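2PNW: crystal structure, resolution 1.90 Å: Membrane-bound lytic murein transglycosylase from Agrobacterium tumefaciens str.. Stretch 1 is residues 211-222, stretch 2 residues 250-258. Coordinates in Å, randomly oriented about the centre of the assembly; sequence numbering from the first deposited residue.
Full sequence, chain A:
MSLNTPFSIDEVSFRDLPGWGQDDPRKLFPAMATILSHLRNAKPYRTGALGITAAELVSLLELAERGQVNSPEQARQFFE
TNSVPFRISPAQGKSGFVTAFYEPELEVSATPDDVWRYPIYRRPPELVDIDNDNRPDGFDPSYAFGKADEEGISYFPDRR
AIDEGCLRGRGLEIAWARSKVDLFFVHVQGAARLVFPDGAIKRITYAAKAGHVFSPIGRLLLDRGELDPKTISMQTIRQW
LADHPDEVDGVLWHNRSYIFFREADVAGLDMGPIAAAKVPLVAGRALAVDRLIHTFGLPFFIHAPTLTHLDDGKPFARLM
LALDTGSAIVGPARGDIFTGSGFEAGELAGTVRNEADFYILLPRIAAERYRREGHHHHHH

Stretch 1, residues 211-222: GHVFSPIGRLLL
Stretch 2 250-258: GVLWHNRSY

A loop-then-helix segment and a helix-then-loop segment of one chain pack in antiparallel register, joined by one direct hydrogen bond, three bridging waters and a small apolar cluster. Stretch 1 is extended from His212 to Pro216 (phi -61 to -77, psi 126 to 154, with Ser215 at -118/123). Pro216 sits at the N-cap position, right before the helix that starts at Ile217. Stretch 2 leaves a helix at its start and runs as loop to Tyr258. CA atoms pair His212 with Ser257 at 4.7 Å, Ser215 with Asn255 at 4.6 Å, and Ile217 with Val251 at 6.6 Å.

Asn255 (chi1 t, chi2 34°) points CA-to-CB sideways, but its end comes nearer; Ser215 N donates to Asn255 OD1 at 3.1 Å, nearly straight at 164°. Three waters bridge backbone and side-chain atoms. Water 1 joins Gly211 N (2.9 Å), His212 O (2.8 Å) and Ser257 OG (2.9 Å); water 2 joins Val213 O (2.7 Å), Ser215 OG (2.7 Å) and Arg256 N (2.9 Å); water 3 joins Pro216 O (2.8 Å) and His254 NE2 (2.7 Å).

The His254 ring (chi1 t, chi2 68°) lies between Leu220 (t, p) CD2 over one face, 4.0 Å from the ring centroid in a CH-pi contact, and Ser215 OG over the opposite face. Ile217 (p, t) sets CB 3.9 Å from Val251 (t) CG1 and CD1 3.9 Å from Leu252 (m, t) CD2. Leu221 (m, t) CD2 reaches Val251 CG2 at 4.3 Å. Arg256 (m, t, p) NH2 lies over one face of the His212 ring (m, chi2 -66°).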

ATOM      1  N   GLY A 211      -3.858 -13.578   9.163  1.00 14.10           N
ATOM      2  CA  GLY A 211      -3.129 -14.554   8.309  1.00 14.39           C
ATOM      3  C   GLY A 211      -3.908 -14.955   7.063  1.00 15.19           C
ATOM      4  O   GLY A 211      -3.323 -15.340   6.016  1.00 15.14           O
ATOM      5  N   HIS A 212      -5.237 -14.856   7.167  1.00 14.32           N
ATOM      6  CA  HIS A 212      -6.136 -15.270   6.069  1.00 14.86           C
ATOM      7  C   HIS A 212      -5.960 -14.406   4.848  1.00 14.39           C
ATOM      8  O   HIS A 212      -5.565 -13.237   4.939  1.00 14.34           O
ATOM      9  CB  HIS A 212      -7.596 -15.242   6.542  1.00 13.55           C
ATOM     10  CG  HIS A 212      -7.758 -15.818   7.905  1.00 15.68           C
ATOM     11  ND1 HIS A 212      -7.536 -17.148   8.168  1.00 16.20           N
ATOM     12  CD2 HIS A 212      -8.059 -15.241   9.093  1.00 14.42           C
ATOM     13  CE1 HIS A 212      -7.707 -17.376   9.458  1.00 15.43           C
ATOM     14  NE2 HIS A 212      -8.027 -16.231  10.043  1.00 17.17           N
ATOM     15  N   VAL A 213      -6.273 -14.978   3.694  1.00 15.15           N
ATOM     16  CA  VAL A 213      -6.189 -14.254   2.425  1.00 15.88           C
ATOM     17  C   VAL A 213      -7.138 -13.052   2.445  1.00 15.43           C
ATOM     18  O   VAL A 213      -8.191 -13.072   3.122  1.00 15.49           O
ATOM     19  CB  VAL A 213      -6.504 -15.208   1.202  1.00 16.19           C
ATOM     20  CG1 VAL A 213      -7.995 -15.623   1.183  1.00 17.65           C
ATOM     21  CG2 VAL A 213      -6.098 -14.570  -0.123  1.00 17.49           C
ATOM     22  N   PHE A 214      -6.737 -11.998   1.742  1.00 15.58           N
ATOM     23  CA  PHE A 214      -7.607 -10.859   1.500  1.00 16.36           C
ATOM     24  C   PHE A 214      -8.632 -11.198   0.393  1.00 16.77           C
ATOM     25  O   PHE A 214      -8.256 -11.739  -0.653  1.00 15.38           O
ATOM     26  CB  PHE A 214      -6.762  -9.642   1.096  1.00 16.90           C
ATOM     27  CG  PHE A 214      -7.577  -8.419   0.765  1.00 16.23           C
ATOM     28  CD1 PHE A 214      -8.090  -7.604   1.786  1.00 20.56           C
ATOM     29  CD2 PHE A 214      -7.870  -8.110  -0.567  1.00 19.17           C
ATOM     30  CE1 PHE A 214      -8.877  -6.453   1.474  1.00 19.56           C
ATOM     31  CE2 PHE A 214      -8.683  -6.998  -0.888  1.00 19.64           C
ATOM     32  CZ  PHE A 214      -9.163  -6.162   0.145  1.00 19.86           C
ATOM     33  N   SER A 215      -9.916 -10.910   0.640  1.00 17.28           N
ATOM     34  CA  SER A 215     -10.933 -11.009  -0.427  1.00 18.07           C
ATOM     35  C   SER A 215     -11.566  -9.649  -0.689  1.00 19.20           C
ATOM     36  O   SER A 215     -12.051  -9.007   0.244  1.00 20.07           O
ATOM     37  CB  SER A 215     -12.022 -12.031  -0.091  1.00 18.75           C
ATOM     38  OG  SER A 215     -11.438 -13.270   0.219  1.00 18.74           O
ATOM     39  N   PRO A 216     -11.502  -9.175  -1.947  1.00 20.13           N
ATOM     40  CA  PRO A 216     -12.060  -7.873  -2.284  1.00 20.01           C
ATOM     41  C   PRO A 216     -13.595  -7.874  -2.322  1.00 20.02           C
ATOM     42  O   PRO A 216     -14.206  -8.702  -3.039  1.00 20.71           O
ATOM     43  CB  PRO A 216     -11.480  -7.592  -3.663  1.00 20.03           C
ATOM     44  CG  PRO A 216     -11.207  -8.934  -4.245  1.00 21.41           C
ATOM     45  CD  PRO A 216     -10.826  -9.807  -3.102  1.00 20.08           C
ATOM     46  N   ILE A 217     -14.214  -6.967  -1.568  1.00 18.31           N
ATOM     47  CA  ILE A 217     -15.685  -6.947  -1.513  1.00 19.10           C
ATOM     48  C   ILE A 217     -16.288  -6.380  -2.793  1.00 18.98           C
ATOM     49  O   ILE A 217     -17.417  -6.725  -3.137  1.00 19.76           O
ATOM     50  CB  ILE A 217     -16.259  -6.255  -0.238  1.00 18.78           C
ATOM     51  CG1 ILE A 217     -15.850  -4.775  -0.182  1.00 19.15           C
ATOM     52  CG2 ILE A 217     -15.833  -7.040   1.060  1.00 19.92           C
ATOM     53  CD1 ILE A 217     -16.643  -3.995   0.848  1.00 20.20           C
ATOM     54  N   GLY A 218     -15.530  -5.547  -3.510  1.00 19.78           N
ATOM     55  CA  GLY A 218     -15.982  -5.011  -4.805  1.00 19.97           C
ATOM     56  C   GLY A 218     -16.291  -6.148  -5.768  1.00 20.95           C
ATOM     57  O   GLY A 218     -17.334  -6.177  -6.427  1.00 20.02           O
ATOM     58  N   ARG A 219     -15.387  -7.114  -5.836  1.00 21.31           N
ATOM     59  CA  ARG A 219     -15.578  -8.262  -6.732  1.00 22.21           C
ATOM     60  C   ARG A 219     -16.774  -9.107  -6.310  1.00 21.93           C
ATOM     61  O   ARG A 219     -17.523  -9.601  -7.160  1.00 22.14           O
ATOM     62  CB  ARG A 219     -14.291  -9.098  -6.787  1.00 23.81           C
ATOM     63  CG  ARG A 219     -14.336 -10.326  -7.696  1.00 27.34           C
ATOM     64  CD  ARG A 219     -14.880 -10.025  -9.094  1.00 32.69           C
ATOM     65  NE  ARG A 219     -14.103  -9.027  -9.816  1.00 38.55           N
ATOM     66  CZ  ARG A 219     -14.466  -8.500 -10.983  1.00 41.66           C
ATOM     67  NH1 ARG A 219     -15.607  -8.873 -11.567  1.00 42.65           N
ATOM     68  NH2 ARG A 219     -13.689  -7.598 -11.570  1.00 42.17           N
ATOM     69  N   LEU A 220     -16.971  -9.264  -5.004  1.00 21.23           N
ATOM     70  CA  LEU A 220     -18.126 -10.001  -4.503  1.00 21.00           C
ATOM     71  C   LEU A 220     -19.398  -9.325  -4.969  1.00 20.50           C
ATOM     72  O   LEU A 220     -20.340  -9.985  -5.406  1.00 19.75           O
ATOM     73  CB  LEU A 220     -18.126 -10.059  -2.965  1.00 20.19           C
ATOM     74  CG  LEU A 220     -19.349 -10.732  -2.318  1.00 22.43           C
ATOM     75  CD1 LEU A 220     -19.551 -12.119  -2.817  1.00 27.15           C
ATOM     76  CD2 LEU A 220     -19.250 -10.777  -0.794  1.00 23.17           C
ATOM     77  N   LEU A 221     -19.436  -8.004  -4.849  1.00 20.06           N
ATOM     78  CA  LEU A 221     -20.640  -7.267  -5.239  1.00 19.74           C
ATOM     79  C   LEU A 221     -20.871  -7.311  -6.757  1.00 20.18           C
ATOM     80  O   LEU A 221     -22.023  -7.446  -7.185  1.00 21.10           O
ATOM     81  CB  LEU A 221     -20.606  -5.834  -4.694  1.00 19.29           C
ATOM     82  CG  LEU A 221     -20.657  -5.751  -3.166  1.00 19.11           C
ATOM     83  CD1 LEU A 221     -20.418  -4.302  -2.704  1.00 21.22           C
ATOM     84  CD2 LEU A 221     -21.986  -6.287  -2.595  1.00 18.51           C
ATOM     85  N   LEU A 222     -19.803  -7.205  -7.557  1.00 21.00           N
ATOM     86  CA  LEU A 222     -19.928  -7.375  -9.007  1.00 22.38           C
ATOM     87  C   LEU A 222     -20.426  -8.771  -9.385  1.00 23.83           C
ATOM     88  O   LEU A 222     -21.326  -8.907 -10.252  1.00 24.13           O
ATOM     89  CB  LEU A 222     -18.605  -7.106  -9.713  1.00 22.46           C
ATOM     90  CG  LEU A 222     -18.127  -5.669  -9.651  1.00 21.88           C
ATOM     91  CD1 LEU A 222     -16.711  -5.612 -10.205  1.00 24.88           C
ATOM     92  CD2 LEU A 222     -19.066  -4.790 -10.475  1.00 21.78           C
ATOM     93  N   GLY A 250     -22.348  -9.632   6.384  1.00 17.09           N
ATOM     94  CA  GLY A 250     -22.105 -10.792   5.505  1.00 16.84           C
ATOM     95  C   GLY A 250     -21.089 -10.496   4.423  1.00 17.10           C
ATOM     96  O   GLY A 250     -20.258 -11.345   4.077  1.00 17.01           O
ATOM     97  N   VAL A 251     -21.157  -9.275   3.888  1.00 15.49           N
ATOM     98  CA  VAL A 251     -20.266  -8.842   2.841  1.00 15.95           C
ATOM     99  C   VAL A 251     -18.863  -8.568   3.419  1.00 14.99           C
ATOM    100  O   VAL A 251     -17.884  -9.027   2.872  1.00 14.55           O
ATOM    101  CB  VAL A 251     -20.825  -7.592   2.123  1.00 16.12           C
ATOM    102  CG1 VAL A 251     -19.778  -6.982   1.160  1.00 17.13           C
ATOM    103  CG2 VAL A 251     -22.136  -7.960   1.347  1.00 17.36           C
ATOM    104  N   LEU A 252     -18.774  -7.783   4.489  1.00 15.11           N
ATOM    105  CA  LEU A 252     -17.434  -7.486   5.056  1.00 14.74           C
ATOM    106  C   LEU A 252     -16.737  -8.772   5.481  1.00 14.23           C
ATOM    107  O   LEU A 252     -15.527  -8.923   5.307  1.00 14.08           O
ATOM    108  CB  LEU A 252     -17.558  -6.567   6.270  1.00 14.94           C
ATOM    109  CG  LEU A 252     -18.196  -5.203   5.946  1.00 14.27           C
ATOM    110  CD1 LEU A 252     -17.973  -4.235   7.134  1.00 16.27           C
ATOM    111  CD2 LEU A 252     -17.663  -4.618   4.605  1.00 15.27           C
ATOM    112  N   TRP A 253     -17.502  -9.706   6.035  1.00 14.73           N
ATOM    113  CA  TRP A 253     -16.909 -10.935   6.596  1.00 14.78           C
ATOM    114  C   TRP A 253     -16.433 -11.944   5.537  1.00 15.47           C
ATOM    115  O   TRP A 253     -15.702 -12.904   5.854  1.00 15.61           O
ATOM    116  CB  TRP A 253     -17.894 -11.574   7.589  1.00 15.38           C
ATOM    117  CG  TRP A 253     -18.099 -10.773   8.860  1.00 14.99           C
ATOM    118  CD1 TRP A 253     -17.283  -9.797   9.365  1.00 15.13           C
ATOM    119  CD2 TRP A 253     -19.167 -10.922   9.803  1.00 15.21           C
ATOM    120  NE1 TRP A 253     -17.791  -9.307  10.537  1.00 16.14           N
ATOM    121  CE2 TRP A 253     -18.936 -10.000  10.844  1.00 16.85           C
ATOM    122  CE3 TRP A 253     -20.305 -11.757   9.873  1.00 16.61           C
ATOM    123  CZ2 TRP A 253     -19.798  -9.878  11.944  1.00 16.59           C
ATOM    124  CZ3 TRP A 253     -21.153 -11.642  10.967  1.00 16.17           C
ATOM    125  CH2 TRP A 253     -20.898 -10.707  11.992  1.00 16.86           C
ATOM    126  N   HIS A 254     -16.824 -11.710   4.274  1.00 15.16           N
ATOM    127  CA  HIS A 254     -16.251 -12.413   3.109  1.00 14.45           C
ATOM    128  C   HIS A 254     -14.748 -12.171   3.071  1.00 14.31           C
ATOM    129  O   HIS A 254     -13.987 -13.017   2.618  1.00 15.46           O
ATOM    130  CB  HIS A 254     -16.882 -11.879   1.820  1.00 14.35           C
ATOM    131  CG  HIS A 254     -16.254 -12.395   0.563  1.00 14.54           C
ATOM    132  ND1 HIS A 254     -16.348 -13.714   0.176  1.00 15.99           N
ATOM    133  CD2 HIS A 254     -15.604 -11.752  -0.434  1.00 15.78           C
ATOM    134  CE1 HIS A 254     -15.749 -13.871  -0.994  1.00 15.73           C
ATOM    135  NE2 HIS A 254     -15.279 -12.692  -1.382  1.00 15.32           N
ATOM    136  N   ASN A 255     -14.327 -10.993   3.524  1.00 14.16           N
ATOM    137  CA  ASN A 255     -12.883 -10.724   3.698  1.00 14.12           C
ATOM    138  C   ASN A 255     -12.435 -11.236   5.061  1.00 14.08           C
ATOM    139  O   ASN A 255     -12.586 -10.565   6.087  1.00 14.67           O
ATOM    140  CB  ASN A 255     -12.564  -9.223   3.564  1.00 14.02           C
ATOM    141  CG  ASN A 255     -11.077  -8.946   3.809  1.00 14.70           C
ATOM    142  OD1 ASN A 255     -10.237  -9.780   3.465  1.00 13.52           O
ATOM    143  ND2 ASN A 255     -10.761  -7.813   4.427  1.00 14.73           N
ATOM    144  N   ARG A 256     -11.915 -12.455   5.087  1.00 12.53           N
ATOM    145  CA  ARG A 256     -11.549 -13.091   6.352  1.00 12.44           C
ATOM    146  C   ARG A 256     -10.288 -12.470   6.973  1.00 12.81           C
ATOM    147  O   ARG A 256     -10.072 -12.604   8.180  1.00 12.39           O
ATOM    148  CB  ARG A 256     -11.278 -14.584   6.116  1.00 12.88           C
ATOM    149  CG  ARG A 256     -12.562 -15.341   5.813  1.00 12.56           C
ATOM    150  CD  ARG A 256     -12.232 -16.831   5.660  1.00 19.06           C
ATOM    151  NE  ARG A 256     -11.991 -17.476   6.930  1.00 21.62           N
ATOM    152  CZ  ARG A 256     -11.139 -18.497   7.129  1.00 20.31           C
ATOM    153  NH1 ARG A 256     -10.357 -18.958   6.162  1.00 19.91           N
ATOM    154  NH2 ARG A 256     -11.053 -19.007   8.342  1.00 19.85           N
ATOM    155  N   SER A 257      -9.467 -11.839   6.145  1.00 12.24           N
ATOM    156  CA  SER A 257      -8.263 -11.142   6.636  1.00 13.51           C
ATOM    157  C   SER A 257      -8.670 -10.048   7.613  1.00 14.31           C
ATOM    158  O   SER A 257      -9.709  -9.408   7.429  1.00 14.05           O
ATOM    159  CB  SER A 257      -7.528 -10.483   5.464  1.00 14.67           C
ATOM    160  OG  SER A 257      -6.520  -9.599   5.959  1.00 14.38           O
ATOM    161  N   TYR A 258      -7.850  -9.822   8.650  1.00 13.99           N
ATOM    162  CA  TYR A 258      -8.121  -8.746   9.617  1.00 13.71           C
ATOM    163  C   TYR A 258      -6.778  -8.118   9.950  1.00 13.67           C
ATOM    164  O   TYR A 258      -5.804  -8.842  10.213  1.00 13.43           O
ATOM    165  CB  TYR A 258      -8.737  -9.331  10.893  1.00 14.07           C
ATOM    166  CG  TYR A 258      -9.291  -8.300  11.882  1.00 14.79           C
ATOM    167  CD1 TYR A 258     -10.639  -7.942  11.858  1.00 15.59           C
ATOM    168  CD2 TYR A 258      -8.467  -7.691  12.833  1.00 14.99           C
ATOM    169  CE1 TYR A 258     -11.167  -6.975  12.771  1.00 15.47           C
ATOM    170  CE2 TYR A 258      -8.978  -6.739  13.745  1.00 15.73           C
ATOM    171  CZ  TYR A 258     -10.335  -6.409  13.715  1.00 17.36           C
ATOM    172  OH  TYR A 258     -10.851  -5.484  14.615  1.00 17.93           O
TER
HETATM  173  O   HOH W   1      -5.117 -11.715   7.291  1.00 14.31           O
HETATM  174  O   HOH W   2     -10.790 -13.812   2.753  1.00 15.94           O
HETATM  175  O   HOH W   3     -14.056 -11.459  -3.475  1.00 21.75           O